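Local coordinates for protein phenolic acid decarboxylase (Sedimentibacter hydroxybenzoicus, PDB 7AE5) that catalyses the reversible, non-oxidative decarboxylation of 4-hydroxybenzoate and 3,4-dihydroxybenzoate using prenylated FMN and manganese, detoxifying phenolic compounds under anaerobic conditions, at residues G363-V368 and D441-V446; T406-H409 and D413-I416. All coordinates share one frame; numbering follows the deposited sequence.

Interaction 1: residues G363-V368 and D441-V446. With RB (rubidium ion), chain Q.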
ATOM      1  N   GLY C 363      -0.442 -17.861 -11.331  1.00 35.75           N
ATOM      2  CA  GLY C 363      -1.033 -17.429 -10.083  1.00 35.78           C
ATOM      3  C   GLY C 363      -1.509 -18.543  -9.176  1.00 35.80           C
ATOM      4  O   GLY C 363      -1.999 -18.255  -8.076  1.00 35.89           O
ATOM      5  N   TYR C 364      -1.367 -19.803  -9.595  1.00 52.60           N
ATOM      6  CA  TYR C 364      -1.891 -20.927  -8.823  1.00 52.21           C
ATOM      7  C   TYR C 364      -1.257 -21.022  -7.441  1.00 51.18           C
ATOM      8  O   TYR C 364      -1.877 -21.553  -6.512  1.00 50.10           O
ATOM      9  CB  TYR C 364      -1.668 -22.223  -9.601  1.00 51.91           C
ATOM     10  CG  TYR C 364      -2.215 -23.476  -8.959  1.00 51.15           C
ATOM     11  CD1 TYR C 364      -3.582 -23.720  -8.911  1.00 51.24           C
ATOM     12  CD2 TYR C 364      -1.359 -24.432  -8.426  1.00 50.02           C
ATOM     13  CE1 TYR C 364      -4.082 -24.875  -8.335  1.00 50.30           C
ATOM     14  CE2 TYR C 364      -1.848 -25.589  -7.850  1.00 49.16           C
ATOM     15  CZ  TYR C 364      -3.209 -25.804  -7.807  1.00 49.32           C
ATOM     16  OH  TYR C 364      -3.696 -26.955  -7.233  1.00 48.41           O
ATOM     17  N   ALA C 365      -0.031 -20.518  -7.283  1.00 41.23           N
ATOM     18  CA  ALA C 365       0.652 -20.620  -5.998  1.00 38.73           C
ATOM     19  C   ALA C 365      -0.059 -19.826  -4.910  1.00 37.67           C
ATOM     20  O   ALA C 365      -0.052 -20.234  -3.744  1.00 35.78           O
ATOM     21  CB  ALA C 365       2.098 -20.152  -6.133  1.00 37.21           C
ATOM     22  N   LYS C 366      -0.665 -18.692  -5.262  1.00 39.92           N
ATOM     23  CA  LYS C 366      -1.438 -17.952  -4.272  1.00 39.14           C
ATOM     24  C   LYS C 366      -2.769 -18.634  -3.990  1.00 39.25           C
ATOM     25  O   LYS C 366      -3.296 -18.527  -2.877  1.00 37.91           O
ATOM     26  CB  LYS C 366      -1.652 -16.512  -4.737  1.00 40.58           C
ATOM     27  CG  LYS C 366      -0.356 -15.734  -4.875  1.00 40.00           C
ATOM     28  CD  LYS C 366      -0.552 -14.249  -4.655  1.00 40.57           C
ATOM     29  CE  LYS C 366       0.791 -13.530  -4.641  1.00 38.85           C
ATOM     30  NZ  LYS C 366       0.660 -12.060  -4.864  1.00 38.48           N
ATOM     31  N   GLY C 367      -3.322 -19.339  -4.975  1.00 35.03           N
ATOM     32  CA  GLY C 367      -4.507 -20.134  -4.713  1.00 34.64           C
ATOM     33  C   GLY C 367      -4.247 -21.228  -3.696  1.00 32.89           C
ATOM     34  O   GLY C 367      -5.080 -21.491  -2.825  1.00 31.94           O
ATOM     35  N   VAL C 368      -3.082 -21.873  -3.789  1.00 38.39           N
ATOM     36  CA  VAL C 368      -2.710 -22.892  -2.811  1.00 36.72           C
ATOM     37  C   VAL C 368      -2.616 -22.281  -1.420  1.00 34.89           C
ATOM     38  O   VAL C 368      -3.049 -22.883  -0.429  1.00 33.93           O
ATOM     39  CB  VAL C 368      -1.390 -23.570  -3.224  1.00 36.88           C
ATOM     40  CG1 VAL C 368      -0.854 -24.430  -2.092  1.00 35.11           C
ATOM     41  CG2 VAL C 368      -1.594 -24.400  -4.479  1.00 38.64           C
ATOM     42  N   ASP C 441       4.899 -15.661  -2.837  1.00 42.39           N
ATOM     43  CA  ASP C 441       4.864 -16.555  -3.992  1.00 41.97           C
ATOM     44  C   ASP C 441       6.278 -16.685  -4.561  1.00 43.74           C
ATOM     45  O   ASP C 441       6.661 -16.026  -5.534  1.00 43.43           O
ATOM     46  CB  ASP C 441       3.866 -16.047  -5.032  1.00 39.87           C
ATOM     47  CG  ASP C 441       3.908 -16.845  -6.324  1.00 40.87           C
ATOM     48  OD1 ASP C 441       4.346 -18.014  -6.286  1.00 42.27           O
ATOM     49  OD2 ASP C 441       3.493 -16.309  -7.374  1.00 40.82           O
ATOM     50  N   ALA C 442       7.054 -17.584  -3.944  1.00 34.99           N
ATOM     51  CA  ALA C 442       8.413 -17.900  -4.371  1.00 36.92           C
ATOM     52  C   ALA C 442       8.449 -18.914  -5.508  1.00 37.03           C
ATOM     53  O   ALA C 442       9.410 -19.689  -5.610  1.00 38.83           O
ATOM     54  CB  ALA C 442       9.237 -18.406  -3.186  1.00 39.84           C
ATOM     55  N   THR C 443       7.431 -18.935  -6.361  1.00 37.11           N
ATOM     56  CA  THR C 443       7.403 -19.859  -7.483  1.00 38.33           C
ATOM     57  C   THR C 443       7.742 -19.155  -8.791  1.00 39.55           C
ATOM     58  O   THR C 443       7.636 -17.922  -8.923  1.00 38.62           O
ATOM     59  CB  THR C 443       6.039 -20.547  -7.607  1.00 37.46           C
ATOM     60  OG1 THR C 443       5.052 -19.596  -8.026  1.00 36.20           O
ATOM     61  CG2 THR C 443       5.631 -21.167  -6.280  1.00 36.49           C
ATOM     62  N   THR C 444       8.172 -19.983  -9.750  1.00 31.12           N
ATOM     63  CA  THR C 444       8.493 -19.545 -11.102  1.00 33.64           C
ATOM     64  C   THR C 444       7.211 -19.261 -11.873  1.00 34.38           C
ATOM     65  O   THR C 444       6.290 -20.086 -11.854  1.00 34.41           O
ATOM     66  CB  THR C 444       9.296 -20.632 -11.824  1.00 36.87           C
ATOM     67  OG1 THR C 444      10.446 -20.989 -11.045  1.00 36.31           O
ATOM     68  CG2 THR C 444       9.736 -20.159 -13.196  1.00 39.80           C
ATOM     69  N   PRO C 445       7.107 -18.123 -12.555  1.00 36.23           N
ATOM     70  CA  PRO C 445       5.888 -17.830 -13.318  1.00 37.75           C
ATOM     71  C   PRO C 445       5.637 -18.869 -14.401  1.00 42.35           C
ATOM     72  O   PRO C 445       6.557 -19.325 -15.082  1.00 45.34           O
ATOM     73  CB  PRO C 445       6.170 -16.449 -13.923  1.00 37.91           C
ATOM     74  CG  PRO C 445       7.218 -15.850 -13.036  1.00 34.73           C
ATOM     75  CD  PRO C 445       8.057 -16.996 -12.563  1.00 35.22           C
ATOM     76  N   VAL C 446       4.374 -19.247 -14.545  1.00 43.71           N
ATOM     77  CA  VAL C 446       3.928 -20.088 -15.651  1.00 46.36           C
ATOM     78  C   VAL C 446       2.842 -19.320 -16.390  1.00 47.18           C
ATOM     79  O   VAL C 446       2.217 -18.406 -15.824  1.00 45.38           O
ATOM     80  CB  VAL C 446       3.431 -21.470 -15.163  1.00 43.85           C
ATOM     81  CG1 VAL C 446       4.432 -22.095 -14.206  1.00 42.50           C
ATOM     82  CG2 VAL C 446       2.074 -21.349 -14.508  1.00 40.65           C
TER
HETATM   83 RB    RB Q 501       7.099 -15.738  -7.930  1.00 48.64          RB
HETATM   84  O   HOH W   1       2.474 -18.109 -12.190  1.00 52.23           O
HETATM   85  O   HOH W   2       1.849 -18.946  -9.149  1.00 33.29           O
HETATM   86  O   HOH W   3       5.116 -16.077  -9.332  1.00 33.84           O
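A chi1 of 173° swings the carboxylate of Asp-441 opposite its backbone N and against the methyl group of Ala-365, whose CB lies 3.1 Å from OD1 of Asp-441. Thr-443 joins from the same segment: its chi1 of 70° sets OG1 between backbone N and carbonyl carbon, 3.6 Å from CB of Ala-365. That hydroxyl comes unusually close to Asp-441 OD1, a likely bond of doubtful length; more soundly, OD1 accepts the backbone N of Thr-443 from above the carboxylate plane, closing an Asx turn. Lys-366 crosses Asp-441 at about a right angle, its CE 4.0 Å from CB of Asp-441, while its NZ goes on to Glu-418 O of the second subunit. Water 1 bridges the backbone N atoms of Gly-363 and Val-446. OD2 of Asp-441 accepts from rubidium-bound water 3 at 2.6 Å; an alanine here would probably leave water 3 and the backbone N of Thr-443 without their acceptors and free the turn to shift. Asp-441 O and Thr-443 O, each 2.5 Å from rubidium, share its shell with Arg-407 O, the Asp-413 carboxylate and water 3, so the Asx turn ending strand 434-441 forms one wall of a monovalent-cation site, packed on the start of helix 364-372.

Interaction 2: residues T406-H409 and D413-I416. With RB (rubidium ion), chain Q.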
ATOM      1  N   THR C 406      15.386 -15.560  -5.764  1.00 32.91           N
ATOM      2  CA  THR C 406      15.390 -15.592  -7.224  1.00 33.24           C
ATOM      3  C   THR C 406      14.013 -15.659  -7.881  1.00 33.27           C
ATOM      4  O   THR C 406      13.924 -15.417  -9.090  1.00 33.82           O
ATOM      5  CB  THR C 406      16.238 -16.772  -7.738  1.00 33.64           C
ATOM      6  OG1 THR C 406      15.732 -18.007  -7.217  1.00 33.47           O
ATOM      7  CG2 THR C 406      17.701 -16.608  -7.329  1.00 33.93           C
ATOM      8  N   ARG C 407      12.947 -15.977  -7.139  0.60 38.94           N
ATOM      9  CA  ARG C 407      11.604 -16.068  -7.702  0.60 39.33           C
ATOM     10  C   ARG C 407      10.605 -15.122  -7.050  0.60 39.03           C
ATOM     11  O   ARG C 407       9.423 -15.129  -7.433  0.60 39.66           O
ATOM     12  CB  ARG C 407      11.068 -17.504  -7.591  0.60 39.56           C
ATOM     13  CG  ARG C 407      12.095 -18.586  -7.868  0.60 39.72           C
ATOM     14  CD  ARG C 407      12.357 -18.740  -9.355  0.60 40.61           C
ATOM     15  NE  ARG C 407      13.784 -18.804  -9.644  0.60 40.56           N
ATOM     16  CZ  ARG C 407      14.318 -19.528 -10.618  0.60 41.18           C
ATOM     17  NH1 ARG C 407      15.625 -19.552 -10.825  0.60 41.20           N
ATOM     18  NH2 ARG C 407      13.521 -20.249 -11.402  0.60 41.93           N
ATOM     19  N   VAL C 408      11.032 -14.324  -6.076  1.00 35.03           N
ATOM     20  CA  VAL C 408      10.159 -13.395  -5.371  1.00 34.76           C
ATOM     21  C   VAL C 408      10.475 -11.989  -5.857  1.00 35.04           C
ATOM     22  O   VAL C 408      11.543 -11.439  -5.560  1.00 34.95           O
ATOM     23  CB  VAL C 408      10.316 -13.493  -3.847  1.00 34.12           C
ATOM     24  CG1 VAL C 408       9.593 -12.336  -3.160  1.00 33.98           C
ATOM     25  CG2 VAL C 408       9.787 -14.815  -3.348  1.00 33.91           C
ATOM     26  N   HIS C 409       9.554 -11.417  -6.618  1.00 28.91           N
ATOM     27  CA  HIS C 409       9.519  -9.986  -6.867  1.00 29.20           C
ATOM     28  C   HIS C 409       8.619  -9.404  -5.790  1.00 28.91           C
ATOM     29  O   HIS C 409       7.394  -9.562  -5.862  1.00 29.35           O
ATOM     30  CB  HIS C 409       8.991  -9.686  -8.270  1.00 30.26           C
ATOM     31  CG  HIS C 409       9.097  -8.248  -8.677  1.00 30.64           C
ATOM     32  ND1 HIS C 409       8.596  -7.214  -7.916  1.00 30.48           N
ATOM     33  CD2 HIS C 409       9.630  -7.675  -9.782  1.00 31.25           C
ATOM     34  CE1 HIS C 409       8.823  -6.067  -8.529  1.00 31.01           C
ATOM     35  NE2 HIS C 409       9.449  -6.319  -9.665  1.00 31.47           N
ATOM     36  N   ASP C 413       4.912 -10.620  -5.783  1.00 45.99           N
ATOM     37  CA  ASP C 413       4.866 -11.952  -5.186  1.00 45.70           C
ATOM     38  C   ASP C 413       4.537 -11.934  -3.691  1.00 44.75           C
ATOM     39  O   ASP C 413       4.427 -13.008  -3.090  1.00 44.38           O
ATOM     40  CB  ASP C 413       6.202 -12.694  -5.403  1.00 44.82           C
ATOM     41  CG  ASP C 413       6.293 -13.443  -6.761  1.00 45.94           C
ATOM     42  OD1 ASP C 413       5.367 -14.188  -7.139  1.00 47.24           O
ATOM     43  OD2 ASP C 413       7.337 -13.345  -7.441  1.00 45.71           O
ATOM     44  N   VAL C 414       4.372 -10.764  -3.074  1.00 36.36           N
ATOM     45  CA  VAL C 414       4.172 -10.652  -1.629  1.00 35.52           C
ATOM     46  C   VAL C 414       2.843  -9.955  -1.368  1.00 36.26           C
ATOM     47  O   VAL C 414       2.642  -8.812  -1.795  1.00 36.60           O
ATOM     48  CB  VAL C 414       5.321  -9.892  -0.947  1.00 34.66           C
ATOM     49  CG1 VAL C 414       5.031  -9.721   0.535  1.00 34.30           C
ATOM     50  CG2 VAL C 414       6.639 -10.622  -1.152  1.00 34.26           C
ATOM     51  N   SER C 415       1.955 -10.625  -0.635  1.00 34.13           N
ATOM     52  CA  SER C 415       0.615 -10.121  -0.367  1.00 34.91           C
ATOM     53  C   SER C 415       0.405  -9.952   1.130  1.00 34.04           C
ATOM     54  O   SER C 415       0.627 -10.890   1.902  1.00 33.58           O
ATOM     55  CB  SER C 415      -0.443 -11.061  -0.944  1.00 36.60           C
ATOM     56  OG  SER C 415      -0.524 -10.902  -2.347  1.00 37.87           O
ATOM     57  N   ILE C 416      -0.043  -8.765   1.528  1.00 36.63           N
ATOM     58  CA  ILE C 416      -0.299  -8.418   2.922  1.00 36.26           C
ATOM     59  C   ILE C 416      -1.802  -8.227   3.085  1.00 37.04           C
ATOM     60  O   ILE C 416      -2.386  -7.326   2.469  1.00 37.60           O
ATOM     61  CB  ILE C 416       0.467  -7.150   3.330  1.00 36.04           C
ATOM     62  CG1 ILE C 416       1.975  -7.355   3.173  1.00 35.50           C
ATOM     63  CG2 ILE C 416       0.137  -6.758   4.748  1.00 36.21           C
ATOM     64  CD1 ILE C 416       2.552  -8.355   4.141  1.00 35.07           C
TER
HETATM   65 RB    RB Q 501       7.099 -15.738  -7.930  1.00 48.64          RB
HETATM   66  O   HOH W   3       5.116 -16.077  -9.332  1.00 33.84           O
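The CB of Asp-413 points toward segment 406-409, and its carboxylate serves two partners, the ion and a backbone N-H. Both oxygens grip rubidium, OD1 and OD2 of Asp-413 each lying 2.5 Å from the ion, a bidentate hold that fixes the rotation of the group. OD2 also accepts the backbone N of His-409 through its anti lone pair, the one directed away from OD1; the bond measures 3.1 Å from His-409 N to Asp-413 OD2 and is nearly straight at 166°. On the metal side, Arg-407 O comes within 2.7 Å of Asp-413 OD2. These two acceptors share no hydrogen, and their closeness is explained by the ion they both bind.

The return bond runs from Asp-413 N to His-409 O at 2.7 Å. Together the two bonds clasp a short connection between helix 397-407 and strand 414-421, an outermost strand, within this chain, of the five-stranded mixed sheet in the C-terminal domain of this UbiD-family enzyme.

Val-408 lies obliquely to both Asp-413 and Val-414. Its CG1, anti to the backbone N (chi1 169°), reaches CG2 of Val-414 at 4.0 Å and passes 4.1 Å from CB of Asp-413, placing an apolar contact beside the polar clasp. The imidazole of His-409 leads away from the 413-416 segment, and its NE2 is hydrogen-bonded to Asn-430 O of the third subunit.

Overall arrangement
Interactions 1 and 2 have centres about 9 Å apart and share one rubidium ion, which takes ligands from both, water 3 included. Along the chain the order is 363-368, 406-409, 413-416 and 441-446, so interaction 2 falls wholly between the segments of interaction 1. They meet at the ends of two neighbouring antiparallel strands, 414-421 and 434-441, of the five-stranded mixed sheet, where Asp-441 N lies 2.7 Å from Asp-413 O, a probable hydrogen bond. Helices 364-372 and 397-407 supply the other partners. Away from the predicted prenylated-FMN and manganese sites, the ion ties loop ends of the C-terminal domain together where both contacts touch the second subunit of the assembly.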